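Local atomic coordinates of glycosyl transferase (Staphylococcus aureus, PDB entry 5TZJ), a protein that belongs to glycosyl transferase family 2 and holds uridine-diphosphate-N-acetylglucosamine in a pocket of its alpha/beta domain, next to a helical linker domain. Residues 140-144 against 145-149; 160-164 against 165-169; 279-282 against 283-287. One frame throughout, in Å; residues are numbered along the deposited sequence.

Interaction 1 (140-144 against 145-149); sequences VTLLN and SRIIY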
loop_
_atom_site.group_PDB
_atom_site.type_symbol
_atom_site.label_atom_id
_atom_site.label_comp_id
_atom_site.label_asym_id
_atom_site.label_seq_id
_atom_site.Cartn_x
_atom_site.Cartn_y
_atom_site.Cartn_z
ATOM N N VAL A 140 -3.385 15.453 8.581
ATOM C CA VAL A 140 -3.765 14.200 9.229
ATOM C C VAL A 140 -2.496 13.481 9.665
ATOM O O VAL A 140 -1.397 13.731 9.154
ATOM C CB VAL A 140 -4.593 13.266 8.304
ATOM C CG1 VAL A 140 -5.889 13.928 7.891
ATOM C CG2 VAL A 140 -3.752 12.879 7.062
ATOM N N THR A 141 -2.667 12.538 10.593
ATOM C CA THR A 141 -1.555 11.761 11.120
ATOM C C THR A 141 -1.844 10.268 11.009
ATOM O O THR A 141 -2.981 9.832 10.787
ATOM C CB THR A 141 -1.238 12.107 12.591
ATOM O OG1 THR A 141 -2.118 11.381 13.458
ATOM C CG2 THR A 141 -1.435 13.614 12.858
ATOM N N LEU A 142 -0.769 9.493 11.155
ATOM C CA LEU A 142 -0.873 8.045 11.167
ATOM C C LEU A 142 -1.760 7.555 12.287
ATOM O O LEU A 142 -2.361 6.489 12.158
ATOM C CB LEU A 142 0.511 7.418 11.311
ATOM C CG LEU A 142 1.368 7.323 10.054
ATOM C CD1 LEU A 142 2.817 6.922 10.396
ATOM C CD2 LEU A 142 0.746 6.327 9.066
ATOM N N LEU A 143 -1.884 8.323 13.373
ATOM C CA LEU A 143 -2.639 7.876 14.533
ATOM C C LEU A 143 -3.991 8.554 14.676
ATOM O O LEU A 143 -4.764 8.159 15.552
ATOM C CB LEU A 143 -1.829 8.094 15.821
ATOM C CG LEU A 143 -0.502 7.347 15.977
ATOM C CD1 LEU A 143 0.166 7.752 17.293
ATOM C CD2 LEU A 143 -0.735 5.843 15.896
ATOM N N ASN A 144 -4.319 9.575 13.887
ATOM C CA ASN A 144 -5.639 10.167 14.095
ATOM C C ASN A 144 -6.512 10.031 12.860
ATOM O O ASN A 144 -7.544 10.693 12.750
ATOM C CB ASN A 144 -5.548 11.623 14.570
ATOM C CG ASN A 144 -5.108 12.602 13.475
ATOM O OD1 ASN A 144 -5.025 12.273 12.270
ATOM N ND2 ASN A 144 -4.840 13.837 13.898
ATOM N N SER A 145 -6.108 9.177 11.925
ATOM C CA SER A 145 -6.841 9.009 10.687
ATOM C C SER A 145 -6.635 7.572 10.241
ATOM O O SER A 145 -5.849 6.831 10.835
ATOM C CB SER A 145 -6.343 9.982 9.615
ATOM O OG SER A 145 -5.059 9.521 9.123
ATOM N N ARG A 146 -7.318 7.186 9.167
ATOM C CA ARG A 146 -7.169 5.846 8.618
ATOM C C ARG A 146 -6.205 5.815 7.425
ATOM O O ARG A 146 -6.340 4.944 6.568
ATOM C CB ARG A 146 -8.524 5.289 8.180
ATOM C CG ARG A 146 -9.668 5.559 9.123
ATOM C CD ARG A 146 -10.034 4.287 9.878
ATOM N NE ARG A 146 -10.267 3.189 8.953
ATOM C CZ ARG A 146 -10.277 1.920 9.322
ATOM N NH1 ARG A 146 -10.105 1.622 10.602
ATOM N NH2 ARG A 146 -10.459 0.960 8.425
ATOM N N ILE A 147 -5.246 6.739 7.335
ATOM C CA ILE A 147 -4.376 6.713 6.147
ATOM C C ILE A 147 -3.592 5.411 6.064
ATOM O O ILE A 147 -3.206 4.984 4.974
ATOM C CB ILE A 147 -3.421 7.906 6.108
ATOM C CG1 ILE A 147 -2.573 7.953 7.388
ATOM C CG2 ILE A 147 -4.208 9.204 5.867
ATOM C CD1 ILE A 147 -1.396 8.945 7.291
ATOM N N ILE A 148 -3.352 4.750 7.198
ATOM C CA ILE A 148 -2.587 3.521 7.135
ATOM C C ILE A 148 -3.340 2.415 6.395
ATOM O O ILE A 148 -2.721 1.434 5.958
ATOM C CB ILE A 148 -2.193 3.114 8.564
ATOM C CG1 ILE A 148 -1.031 2.135 8.528
ATOM C CG2 ILE A 148 -3.368 2.451 9.282
ATOM C CD1 ILE A 148 -0.354 1.933 9.898
ATOM N N TYR A 149 -4.658 2.525 6.250
ATOM C CA TYR A 149 -5.438 1.583 5.465
ATOM C C TYR A 149 -5.326 1.804 3.957
ATOM O O TYR A 149 -5.931 1.024 3.211
ATOM C CB TYR A 149 -6.895 1.612 5.917
ATOM C CG TYR A 149 -6.984 0.943 7.281
ATOM C CD1 TYR A 149 -6.685 1.648 8.439
ATOM C CD2 TYR A 149 -7.275 -0.412 7.401
ATOM C CE1 TYR A 149 -6.724 1.027 9.706
ATOM C CE2 TYR A 149 -7.317 -1.054 8.687
ATOM C CZ TYR A 149 -7.012 -0.325 9.813
ATOM O OH TYR A 149 -7.010 -0.933 11.062
HETATM O O HOH W 1 -3.808 5.496 10.058
#
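With chi1 at 74°, Ser145 holds OG between its own backbone N and carbonyl carbon, and there the hydroxyl reaches back to the carbonyl of Thr141. Ile147 has CG1 in the same kind of position (chi1 57°), which sends the CG1-CD1 arm to Leu142 while CG2 lies toward Val140. Ser145 OG donates to Thr141 O over 2.7 Å, from a point tilted 28° from the carbonyl plane. The same OG accepts a weak bond from Ile147 N, so OG both donates and accepts, and it ties the turn to Ile147, in the short 3-10 segment that ends at Tyr149. Thr141 itself forms an ST turn: its OG1 takes the backbone N-H of Leu143 at 3.1 Å and, weakly, that of Asn144. In return, Asn144 OD1 accepts from Thr141 N at 2.9 Å, the donor standing above the amide carbonyl plane. Thr141 and Asn144 thus each use a side-chain oxygen to accept from the other's backbone N. A water joins three backbone atoms, giving its hydrogens to Leu142 O (2.7 Å) and Ser145 O (2.6 Å) and accepting from Ile148 N. Leu142 and Ile147 meet at about a right angle, CD2 of the leucine 3.8 Å from CD1 of the isoleucine. The other branch, CG2 of Ile147, lies 3.9 Å from CG2 of Val140. This apolar side packs on Tyr186 of helix 177-188 and Ile192 of strand 192-195, while Ile148 rests on Phe249 of helix 239-256.

Interaction 2 (160-164 against 165-169); sequences ALLKD and NDIYF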
loop_
_atom_site.group_PDB
_atom_site.type_symbol
_atom_site.label_atom_id
_atom_site.label_comp_id
_atom_site.label_asym_id
_atom_site.label_seq_id
_atom_site.Cartn_x
_atom_site.Cartn_y
_atom_site.Cartn_z
ATOM N N ALA A 160 11.288 15.983 -3.219
ATOM C CA ALA A 160 12.398 16.026 -2.264
ATOM C C ALA A 160 12.152 15.147 -1.040
ATOM O O ALA A 160 13.117 14.684 -0.408
ATOM C CB ALA A 160 12.664 17.464 -1.821
ATOM N N LEU A 161 10.888 14.922 -0.655
ATOM C CA LEU A 161 10.664 14.021 0.476
ATOM C C LEU A 161 11.161 12.633 0.145
ATOM O O LEU A 161 11.818 11.981 0.964
ATOM C CB LEU A 161 9.187 13.964 0.865
ATOM C CG LEU A 161 8.860 12.829 1.844
ATOM C CD1 LEU A 161 9.159 13.240 3.300
ATOM C CD2 LEU A 161 7.426 12.446 1.669
ATOM N N LEU A 162 10.870 12.177 -1.067
ATOM C CA LEU A 162 11.308 10.860 -1.507
ATOM C C LEU A 162 12.818 10.819 -1.679
ATOM O O LEU A 162 13.492 9.912 -1.174
ATOM C CB LEU A 162 10.583 10.495 -2.816
ATOM C CG LEU A 162 9.032 10.441 -2.709
ATOM C CD1 LEU A 162 8.380 10.035 -4.065
ATOM C CD2 LEU A 162 8.557 9.473 -1.556
ATOM N N LYS A 163 13.372 11.808 -2.357
ATOM C CA LYS A 163 14.775 11.691 -2.735
ATOM C C LYS A 163 15.702 12.002 -1.564
ATOM O O LYS A 163 16.707 11.306 -1.383
ATOM C CB LYS A 163 15.077 12.581 -3.951
ATOM C CG LYS A 163 14.401 12.053 -5.210
ATOM C CD LYS A 163 14.826 12.809 -6.488
ATOM C CE LYS A 163 14.188 12.144 -7.703
ATOM N NZ LYS A 163 14.299 12.942 -8.963
ATOM N N ASP A 164 15.359 13.000 -0.725
ATOM C CA ASP A 164 16.231 13.352 0.398
ATOM C C ASP A 164 16.329 12.219 1.398
ATOM O O ASP A 164 17.346 12.095 2.079
ATOM C CB ASP A 164 15.744 14.609 1.116
ATOM C CG ASP A 164 15.810 15.842 0.237
ATOM O OD1 ASP A 164 16.414 15.766 -0.859
ATOM O OD2 ASP A 164 15.269 16.893 0.649
ATOM N N ASN A 165 15.289 11.392 1.502
ATOM C CA ASN A 165 15.261 10.274 2.445
ATOM C C ASN A 165 15.475 8.934 1.780
ATOM O O ASN A 165 15.253 7.899 2.419
ATOM C CB ASN A 165 13.941 10.259 3.202
ATOM C CG ASN A 165 13.772 11.492 4.021
ATOM O OD1 ASN A 165 14.464 11.662 5.032
ATOM N ND2 ASN A 165 12.935 12.422 3.540
ATOM N N ASP A 166 15.869 8.927 0.505
ATOM C CA ASP A 166 16.195 7.691 -0.212
ATOM C C ASP A 166 15.027 6.698 -0.189
ATOM O O ASP A 166 15.180 5.536 0.195
ATOM C CB ASP A 166 17.456 7.058 0.375
ATOM C CG ASP A 166 18.030 5.978 -0.511
ATOM O OD1 ASP A 166 18.221 6.239 -1.720
ATOM O OD2 ASP A 166 18.287 4.867 0.001
ATOM N N ILE A 167 13.846 7.161 -0.600
ATOM C CA ILE A 167 12.633 6.340 -0.558
ATOM C C ILE A 167 12.383 5.836 -1.971
ATOM O O ILE A 167 12.125 6.624 -2.884
ATOM C CB ILE A 167 11.430 7.113 -0.007
ATOM C CG1 ILE A 167 11.739 7.570 1.417
ATOM C CG2 ILE A 167 10.160 6.237 -0.004
ATOM C CD1 ILE A 167 10.574 8.447 2.049
ATOM N N TYR A 168 12.496 4.522 -2.154
ATOM C CA TYR A 168 12.297 3.883 -3.448
ATOM C C TYR A 168 11.390 2.686 -3.252
ATOM O O TYR A 168 11.107 2.279 -2.129
ATOM C CB TYR A 168 13.637 3.477 -4.091
ATOM C CG TYR A 168 14.290 4.715 -4.640
ATOM C CD1 TYR A 168 13.837 5.279 -5.837
ATOM C CD2 TYR A 168 15.275 5.388 -3.926
ATOM C CE1 TYR A 168 14.390 6.464 -6.342
ATOM C CE2 TYR A 168 15.842 6.585 -4.418
ATOM C CZ TYR A 168 15.392 7.113 -5.624
ATOM O OH TYR A 168 15.923 8.287 -6.123
ATOM N N PHE A 169 10.921 2.140 -4.352
ATOM C CA PHE A 169 10.172 0.889 -4.378
ATOM C C PHE A 169 11.128 -0.299 -4.346
ATOM O O PHE A 169 12.149 -0.293 -5.047
ATOM C CB PHE A 169 9.310 0.811 -5.658
ATOM C CG PHE A 169 8.213 1.854 -5.707
ATOM C CD1 PHE A 169 7.019 1.655 -5.016
ATOM C CD2 PHE A 169 8.391 3.035 -6.396
ATOM C CE1 PHE A 169 6.014 2.580 -5.042
ATOM C CE2 PHE A 169 7.379 3.988 -6.407
ATOM C CZ PHE A 169 6.173 3.751 -5.716
#
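The carboxamide of Asn165 reaches back to the end of helix 159-164 and gives its ND2 hydrogen to Leu161 O. Asn165 CG lies anti to its carbonyl carbon, beside its backbone N (chi1 -63°), which turns the amide back to that oxygen. The bond from Asn165 ND2 to Leu161 O is short and nearly straight (2.8 Å, 165° at the hydrogen); it arrives on a lone pair in the plane of the carbonyl, and the acceptor also lies close to the plane of the amide. Asn165 ND2 lies 3.9 Å from Leu161 CD1, the two side chains passing at a slant. Beside it, Leu162 and Ile167 meet at about a right angle, with CD2 of the leucine 3.9 Å from CG2 of the isoleucine. Ile167 CD1 lies 3.9 Å from Leu161 O, so that carbonyl has a methyl group as well as the amide for company. Further out, the phenol oxygen of Tyr168 comes no closer than 4.2 Å to Lys163 CG, a loose approach.

What sets these side chains in place is the backbone. A Schellman motif ends the helix: Ile167 N donates to Leu162 O at 2.8 Å, and Asp166 N to Lys163 O at 3.2 Å, the latter from well above the carbonyl plane. Asp166, the C-prime residue, has a positive phi of 56°; this reverses the chain and swings Ile167 back against Leu162. The Ile167 O atom is buried by the contact and has no polar partner in the model. Lys163 stretches away in an extended chain to Leu79 O. Leu162 and Tyr168 both touch Leu79 on helix 72-81, while Leu162 and Ile167 share Phe181 of helix 177-188, so the end of helix 159-164, which follows strand 156-158, packs on both helices.

Interaction 3 (279-282 against 283-287); sequences GDFI and QAVPE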
loop_
_atom_site.group_PDB
_atom_site.type_symbol
_atom_site.label_atom_id
_atom_site.label_comp_id
_atom_site.label_asym_id
_atom_site.label_seq_id
_atom_site.Cartn_x
_atom_site.Cartn_y
_atom_site.Cartn_z
ATOM N N GLY A 279 6.271 -15.706 10.958
ATOM C CA GLY A 279 6.939 -15.555 12.239
ATOM C C GLY A 279 8.191 -14.675 12.144
ATOM O O GLY A 279 8.532 -13.957 13.093
ATOM N N ASP A 280 8.919 -14.736 11.019
ATOM C CA ASP A 280 10.102 -13.865 10.881
ATOM C C ASP A 280 9.696 -12.395 10.886
ATOM O O ASP A 280 10.461 -11.527 11.335
ATOM C CB ASP A 280 10.891 -14.157 9.590
ATOM C CG ASP A 280 11.723 -15.418 9.670
ATOM O OD1 ASP A 280 11.951 -15.920 10.779
ATOM O OD2 ASP A 280 12.177 -15.914 8.595
ATOM N N PHE A 281 8.489 -12.101 10.396
ATOM C CA PHE A 281 7.962 -10.741 10.440
ATOM C C PHE A 281 7.506 -10.396 11.872
ATOM O O PHE A 281 7.941 -9.374 12.444
ATOM C CB PHE A 281 6.830 -10.635 9.415
ATOM C CG PHE A 281 5.740 -9.573 9.699
ATOM C CD1 PHE A 281 6.065 -8.272 10.047
ATOM C CD2 PHE A 281 4.396 -9.897 9.468
ATOM C CE1 PHE A 281 5.064 -7.297 10.235
ATOM C CE2 PHE A 281 3.384 -8.952 9.622
ATOM C CZ PHE A 281 3.714 -7.639 9.989
ATOM N N ILE A 282 6.733 -11.288 12.499
ATOM C CA ILE A 282 6.244 -10.978 13.862
ATOM C C ILE A 282 7.396 -10.930 14.865
ATOM O O ILE A 282 7.341 -10.163 15.828
ATOM C CB ILE A 282 5.144 -11.979 14.244
ATOM C CG1 ILE A 282 4.051 -11.911 13.184
ATOM C CG2 ILE A 282 4.512 -11.662 15.662
ATOM C CD1 ILE A 282 3.548 -10.422 12.975
ATOM N N GLN A 283 8.517 -11.630 14.596
ATOM C CA GLN A 283 9.636 -11.582 15.528
ATOM C C GLN A 283 10.340 -10.235 15.529
ATOM O O GLN A 283 11.030 -9.893 16.501
ATOM C CB GLN A 283 10.615 -12.736 15.235
ATOM C CG GLN A 283 10.098 -14.037 15.901
ATOM C CD GLN A 283 10.871 -15.307 15.549
ATOM O OE1 GLN A 283 11.965 -15.268 15.000
ATOM N NE2 GLN A 283 10.278 -16.453 15.865
ATOM N N ALA A 284 10.143 -9.440 14.508
ATOM C CA ALA A 284 10.623 -8.074 14.547
ATOM C C ALA A 284 9.720 -7.146 15.355
ATOM O O ALA A 284 10.127 -6.002 15.567
ATOM C CB ALA A 284 10.720 -7.514 13.113
ATOM N N VAL A 285 8.521 -7.594 15.735
ATOM C CA VAL A 285 7.575 -6.802 16.523
ATOM C C VAL A 285 7.824 -7.093 18.001
ATOM O O VAL A 285 7.664 -8.245 18.426
ATOM C CB VAL A 285 6.126 -7.123 16.119
ATOM C CG1 VAL A 285 5.072 -6.408 17.034
ATOM C CG2 VAL A 285 5.881 -6.776 14.612
ATOM N N PRO A 286 8.285 -6.135 18.798
ATOM C CA PRO A 286 8.460 -6.423 20.233
ATOM C C PRO A 286 7.127 -6.830 20.847
ATOM O O PRO A 286 6.097 -6.240 20.554
ATOM C CB PRO A 286 8.951 -5.092 20.826
ATOM C CG PRO A 286 9.531 -4.331 19.637
ATOM C CD PRO A 286 8.618 -4.744 18.470
ATOM N N GLU A 287 7.181 -7.828 21.740
ATOM C CA GLU A 287 5.982 -8.395 22.354
ATOM C C GLU A 287 5.135 -7.359 23.087
ATOM O O GLU A 287 3.918 -7.525 23.182
ATOM C CB GLU A 287 6.396 -9.502 23.326
ATOM C CG GLU A 287 5.279 -10.373 23.843
ATOM C CD GLU A 287 5.813 -11.416 24.860
ATOM O OE1 GLU A 287 6.713 -12.209 24.497
ATOM O OE2 GLU A 287 5.373 -11.400 26.040
HETATM O O HOH W 2 13.458 -14.502 12.804
#
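Backbone hydrogen bonds carry most of the contact between Gly279-Ile282 and the residues that follow. Gln283 N donates to Gly279 O over 2.8 Å, the usual i to i+4 helical bond. The next two shorten their span: Ala284 N turns to Phe281 O at 3.0 Å and Val285 N to Ile282 O at 2.8 Å, each donor standing above the plane of the carbonyl it meets. That last bond closes a type I beta turn from Ile282 to Val285, through which helix 271-282 of the linker domain gives way to the loop leading to helix 298-305. Arg305 of that helix adds weak bonds to Ile282 O and Val285 O.

The polar side chains meet through a water, which donates to Asp280 OD1 at 2.9 Å and to Gln283 OE1 at 2.8 Å. Both have further partners: Asp280 OD1 forms a salt bridge with Lys307, and Gln283 NE2 bonds to Arg305 O. The helical backbone brings Gln283 CB to Gly279 O, and chi1 of -82°, with CG anti to the carbonyl carbon, keeps CG beside the same oxygen; Gln283 CB and CG are each 3.2 Å from Gly279 O.

Apolar contact is slight. Val285 CG2 stands obliquely to the Phe281 ring, 4.5 Å from CE1. Both residues face helix 239-256, where each touches Leu250 and the ring of Phe281 meets His253 edge-to-face.

All three are local contacts within a continuous run of chain, and none touches another. Each mixes buried apolar residues, such as Ile147, Leu162 and Ile282, with exposed polar ones; their centres lie about 13, 16 and 20 Å from the chain's centre. Interactions 1 and 2, in the family 2 range, differ in chemistry: a threonine, a serine and an asparagine knit the loop of 140-149, whereas in 160-169 a Schellman motif does most of the work, with one asparagine added. Both lean on helix 177-188. Interaction 3, in the linker domain, ends its helix by a beta turn; Asp280 and Gln283 share a water and also bind Lys307 and Arg305 O. Interactions 1 and 3 each put a side chain on Phe249 of helix 239-256.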